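Side-chain contacts in metallo-beta-lactamase (Chryseobacterium indologenes, PDB 3L6N), which hydrolyses the beta-lactam ring of penicillins, cephalosporins and carbapenems as a zinc-dependent class B enzyme, conferring antibiotic resistance: residues Y35-K39 against K40-L44; Q55-M58 against D59-K63. All coordinates share one frame; numbering follows the deposited sequence. Where two conformers were deposited one is given.

Interaction 1. Residues Y35-K39 against K40-L44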
loop_
_atom_site.group_PDB
_atom_site.type_symbol
_atom_site.label_atom_id
_atom_site.label_comp_id
_atom_site.label_asym_id
_atom_site.label_seq_id
_atom_site.Cartn_x
_atom_site.Cartn_y
_atom_site.Cartn_z
ATOM N N TYR A 35 -4.507 -3.295 -6.172
ATOM C CA TYR A 35 -5.409 -2.471 -6.962
ATOM C C TYR A 35 -6.832 -2.984 -6.935
ATOM O O TYR A 35 -7.071 -4.161 -6.720
ATOM C CB TYR A 35 -4.891 -2.246 -8.393
ATOM C CG TYR A 35 -4.946 -3.398 -9.385
ATOM C CD1 TYR A 35 -6.153 -3.799 -9.974
ATOM C CD2 TYR A 35 -3.766 -4.032 -9.806
ATOM C CE1 TYR A 35 -6.192 -4.834 -10.948
ATOM C CE2 TYR A 35 -3.797 -5.055 -10.744
ATOM C CZ TYR A 35 -4.993 -5.449 -11.317
ATOM O OH TYR A 35 -4.998 -6.447 -12.260
ATOM N N LEU A 36 -7.781 -2.079 -7.137
ATOM C CA LEU A 36 -9.196 -2.434 -7.039
ATOM C C LEU A 36 -9.904 -2.036 -8.322
ATOM O O LEU A 36 -9.886 -0.874 -8.708
ATOM C CB LEU A 36 -9.825 -1.725 -5.832
ATOM C CG LEU A 36 -11.318 -1.947 -5.542
ATOM C CD1 LEU A 36 -11.638 -3.394 -5.253
ATOM C CD2 LEU A 36 -11.722 -1.047 -4.366
ATOM N N VAL A 37 -10.505 -3.021 -8.993
ATOM C CA VAL A 37 -11.256 -2.760 -10.226
ATOM C C VAL A 37 -12.622 -2.227 -9.818
ATOM O O VAL A 37 -13.249 -2.792 -8.936
ATOM C CB VAL A 37 -11.446 -4.034 -11.038
ATOM C CG1 VAL A 37 -12.252 -3.742 -12.283
ATOM C CG2 VAL A 37 -10.077 -4.609 -11.434
ATOM N N THR A 38 -13.040 -1.127 -10.432
ATOM C CA THR A 38 -14.375 -0.563 -10.169
ATOM C C THR A 38 -15.057 -0.328 -11.502
ATOM O O THR A 38 -14.414 -0.376 -12.546
ATOM C CB THR A 38 -14.328 0.782 -9.367
ATOM O OG1 THR A 38 -14.223 1.898 -10.263
ATOM C CG2 THR A 38 -13.163 0.811 -8.353
ATOM N N LYS A 39 -16.359 -0.054 -11.471
ATOM C CA LYS A 39 -17.095 0.248 -12.702
ATOM C C LYS A 39 -16.616 1.506 -13.436
ATOM O O LYS A 39 -16.887 1.673 -14.631
ATOM C CB LYS A 39 -18.593 0.366 -12.392
ATOM C CG LYS A 39 -19.258 -0.930 -12.016
ATOM C CD LYS A 39 -20.729 -0.676 -11.667
ATOM C CE LYS A 39 -21.593 -1.886 -11.938
ATOM N NZ LYS A 39 -21.323 -3.008 -11.004
ATOM N N LYS A 40 -15.890 2.377 -12.734
ATOM C CA LYS A 40 -15.404 3.626 -13.306
ATOM C C LYS A 40 -13.890 3.650 -13.489
ATOM O O LYS A 40 -13.300 4.708 -13.747
ATOM C CB LYS A 40 -15.862 4.829 -12.461
ATOM C CG LYS A 40 -17.364 5.060 -12.483
ATOM C CD LYS A 40 -17.821 5.680 -13.800
ATOM C CE LYS A 40 -19.325 5.505 -14.019
ATOM N NZ LYS A 40 -20.138 6.093 -12.916
ATOM N N GLY A 41 -13.258 2.482 -13.396
ATOM C CA GLY A 41 -11.817 2.413 -13.590
ATOM C C GLY A 41 -11.112 1.781 -12.411
ATOM O O GLY A 41 -11.744 1.346 -11.457
ATOM N N VAL A 42 -9.788 1.732 -12.483
ATOM C CA VAL A 42 -9.007 1.003 -11.480
ATOM C C VAL A 42 -8.354 1.959 -10.481
ATOM O O VAL A 42 -7.819 3.005 -10.860
ATOM C CB VAL A 42 -7.960 0.109 -12.175
ATOM C CG1 VAL A 42 -7.063 -0.594 -11.177
ATOM C CG2 VAL A 42 -8.668 -0.914 -13.058
ATOM N N VAL A 43 -8.408 1.584 -9.206
ATOM C CA VAL A 43 -7.778 2.368 -8.140
ATOM C C VAL A 43 -6.505 1.638 -7.705
ATOM O O VAL A 43 -6.579 0.468 -7.341
ATOM C CB VAL A 43 -8.722 2.493 -6.927
ATOM C CG1 VAL A 43 -8.066 3.308 -5.831
ATOM C CG2 VAL A 43 -10.050 3.156 -7.357
ATOM N N LEU A 44 -5.355 2.319 -7.759
ATOM C CA LEU A 44 -4.101 1.753 -7.225
ATOM C C LEU A 44 -3.943 2.123 -5.772
ATOM O O LEU A 44 -4.224 3.262 -5.384
ATOM C CB LEU A 44 -2.868 2.294 -7.957
ATOM C CG LEU A 44 -2.756 2.059 -9.451
ATOM C CD1 LEU A 44 -1.384 2.546 -9.897
ATOM C CD2 LEU A 44 -2.926 0.579 -9.800
#
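Lys40 enters the contact through its backbone: Lys40 N donates to Thr38 OG1 (N to OG1 3.0 Å) within the type I turn Thr38-Gly41, which closes the antiparallel hairpin of strands 27-38 and 41-45. Gly41 comes next. Its phi of 124° would press a CB against the preceding carbonyl oxygen, which accounts for the glycine. Its own carbonyl oxygen is gripped twice, by the backbone N and by the hydroxyl of Thr38; the bond from Thr38 OG1 to Gly41 O measures 2.8 Å. The hydroxyl therefore gives its proton to Gly41 O while accepting from Lys40 N; chi1 of 89° sets OG1 between the backbone N and the carbonyl carbon, facing the turn, where both bonds can form. Val42 shares a sheet face with Tyr35, Val37 and Leu44; its CG1 meets the tyrosine ring obliquely, 3.5 Å from Tyr35 CD1. That ring also stacks on His16, and its OH bonds to His65. Val43 turns to the other face with Leu36 and Thr38. Its N and O pair with Leu36 O and N, and its CG2 packs against Thr38 CG2 at 4.0 Å. At Leu44, the CD2 branch bends back to lie 3.7 Å from Tyr35 CB.

Interaction 2. Residues Q55-M58 against D59-K63. With SO4 (sulfate ion), chain D.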
loop_
_atom_site.group_PDB
_atom_site.type_symbol
_atom_site.label_atom_id
_atom_site.label_comp_id
_atom_site.label_asym_id
_atom_site.label_seq_id
_atom_site.Cartn_x
_atom_site.Cartn_y
_atom_site.Cartn_z
ATOM N N GLN A 55 4.103 3.061 -16.339
ATOM C CA GLN A 55 3.354 2.906 -17.588
ATOM C C GLN A 55 3.079 1.441 -17.918
ATOM O O GLN A 55 1.986 1.103 -18.379
ATOM C CB GLN A 55 4.075 3.600 -18.755
ATOM C CG GLN A 55 3.221 3.670 -20.028
ATOM C CD GLN A 55 1.965 4.508 -19.849
ATOM O OE1 GLN A 55 2.033 5.670 -19.462
ATOM N NE2 GLN A 55 0.811 3.915 -20.122
ATOM N N SER A 56 4.066 0.582 -17.675
ATOM C CA SER A 56 3.916 -0.847 -17.904
ATOM C C SER A 56 2.739 -1.421 -17.121
ATOM O O SER A 56 1.950 -2.192 -17.663
ATOM C CB SER A 56 5.205 -1.579 -17.519
ATOM O OG SER A 56 5.100 -2.955 -17.813
ATOM N N LEU A 57 2.628 -1.043 -15.848
ATOM C CA LEU A 57 1.515 -1.521 -15.016
ATOM C C LEU A 57 0.183 -1.022 -15.562
ATOM O O LEU A 57 -0.759 -1.791 -15.654
ATOM C CB LEU A 57 1.668 -1.079 -13.561
ATOM C CG LEU A 57 0.500 -1.520 -12.660
ATOM C CD1 LEU A 57 0.465 -3.034 -12.508
ATOM C CD2 LEU A 57 0.660 -0.849 -11.321
ATOM N N MET A 58 0.124 0.257 -15.932
ATOM C CA MET A 58 -1.094 0.823 -16.505
ATOM C C MET A 58 -1.503 0.090 -17.784
ATOM O O MET A 58 -2.676 -0.238 -17.963
ATOM C CB MET A 58 -0.953 2.328 -16.749
ATOM C CG MET A 58 -0.809 3.142 -15.471
ATOM S SD MET A 58 -1.582 4.765 -15.649
ATOM C CE MET A 58 -0.690 5.367 -17.084
ATOM N N ASP A 59 -0.527 -0.194 -18.647
ATOM C CA ASP A 59 -0.781 -0.950 -19.883
ATOM C C ASP A 59 -1.306 -2.354 -19.606
ATOM O O ASP A 59 -2.223 -2.827 -20.290
ATOM C CB ASP A 59 0.492 -1.049 -20.739
ATOM C CG ASP A 59 0.953 0.300 -21.272
ATOM O OD1 ASP A 59 0.190 1.283 -21.212
ATOM O OD2 ASP A 59 2.106 0.354 -21.759
ATOM N N THR A 60 -0.722 -3.013 -18.604
ATOM C CA THR A 60 -1.123 -4.364 -18.224
ATOM C C THR A 60 -2.562 -4.358 -17.700
ATOM O O THR A 60 -3.370 -5.202 -18.070
ATOM C CB THR A 60 -0.129 -4.942 -17.200
ATOM O OG1 THR A 60 1.140 -5.105 -17.851
ATOM C CG2 THR A 60 -0.579 -6.307 -16.670
ATOM N N ILE A 61 -2.875 -3.382 -16.857
ATOM C CA ILE A 61 -4.222 -3.244 -16.313
ATOM C C ILE A 61 -5.253 -2.959 -17.419
ATOM O O ILE A 61 -6.345 -3.534 -17.411
ATOM C CB ILE A 61 -4.253 -2.170 -15.193
ATOM C CG1 ILE A 61 -3.492 -2.675 -13.961
ATOM C CG2 ILE A 61 -5.700 -1.768 -14.818
ATOM C CD1 ILE A 61 -3.219 -1.588 -12.896
ATOM N N LYS A 62 -4.899 -2.101 -18.379
ATOM C CA LYS A 62 -5.783 -1.823 -19.513
ATOM C C LYS A 62 -6.073 -3.078 -20.337
ATOM O O LYS A 62 -7.215 -3.334 -20.724
ATOM C CB LYS A 62 -5.194 -0.709 -20.401
ATOM C CG LYS A 62 -5.953 -0.486 -21.724
ATOM C CD LYS A 62 -7.399 -0.058 -21.515
ATOM C CE LYS A 62 -8.097 0.154 -22.868
ATOM N NZ LYS A 62 -9.497 0.657 -22.693
ATOM N N LYS A 63 -5.041 -3.863 -20.611
ATOM C CA LYS A 63 -5.218 -5.098 -21.386
ATOM C C LYS A 63 -6.056 -6.134 -20.623
ATOM O O LYS A 63 -6.899 -6.824 -21.215
ATOM C CB LYS A 63 -3.848 -5.670 -21.765
ATOM C CG LYS A 63 -3.877 -6.897 -22.663
ATOM C CD LYS A 63 -2.444 -7.294 -22.996
ATOM C CE LYS A 63 -2.366 -8.668 -23.630
ATOM N NZ LYS A 63 -0.942 -9.015 -23.914
HETATM S S SO4 D . 0.585 -8.088 -20.238
HETATM O O1 SO4 D . 1.439 -7.822 -19.079
HETATM O O2 SO4 D . -0.211 -9.289 -19.989
HETATM O O3 SO4 D . -0.312 -6.958 -20.459
HETATM O O4 SO4 D . 1.415 -8.284 -21.425
HETATM O O HOH W 1 2.580 -3.958 -19.975
#
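Thr60 OG1 has three polar neighbours on helix 54-65, the crossover helix of the beta-alpha-beta unit 41-45/54-65/69-73. A water donates to Thr60 OG1 over 2.8 Å, while Ser56 O and O1 of a sulfate, probably from the crystallisation liquor, each lie 3.0 Å from Thr60 OG1. The hydroxyl's single proton has both acceptors within reach, so the bond to the sulfate is unsettled. Thr60 N bonds to Ser56 O. One residue back, Gln55 O takes the backbone N-H of Asp59, and the same two residues are joined again through their side chains: Gln55 NE2 donates to Asp59 OD1 over 2.9 Å, with 161° at the hydrogen. The acceptor lies almost in the amide plane, but the amide nitrogen approaches from above the carboxylate plane, and the two planes are 41° apart. Gln55 CG is anti to the backbone N (chi1 -170°) and the chain then bends at chi2, which swings the amide toward the next helical turn. Lys91 NZ hydrogen-bonds to OE1, so partners at both ends of the amide favour this orientation. On the buried side, Leu57 and Ile61 face Leu44 of strand 41-45. There Ile61 CD1 rests 3.7 Å from Leu57 CG and 4.0 Å from Leu57 CD1.

How the interactions relate
The two lie in series along the chain: the hairpin of interaction 1 first, then the helix of interaction 2. The hairpin's second strand, 41-45, is followed by helix 54-65, and then by strand 69-73 as a beta-alpha-beta unit. Their centres are 13 Å apart, yet the two touch directly. Val42 CG2 lies 3.6 Å from Ile61 CG2, and Leu44 CD2 lies 3.8 Å from Ile61 CD1, so the sheet face bearing Tyr35, Val42 and Leu44 packs against the buried side of the helix. Both hairpin strands belong to one of the two mixed sheets of the alpha-beta/beta-alpha sandwich. Both contacts lie away from the zinc ligands, and what joins them is apolar packing of the helix on the sheet.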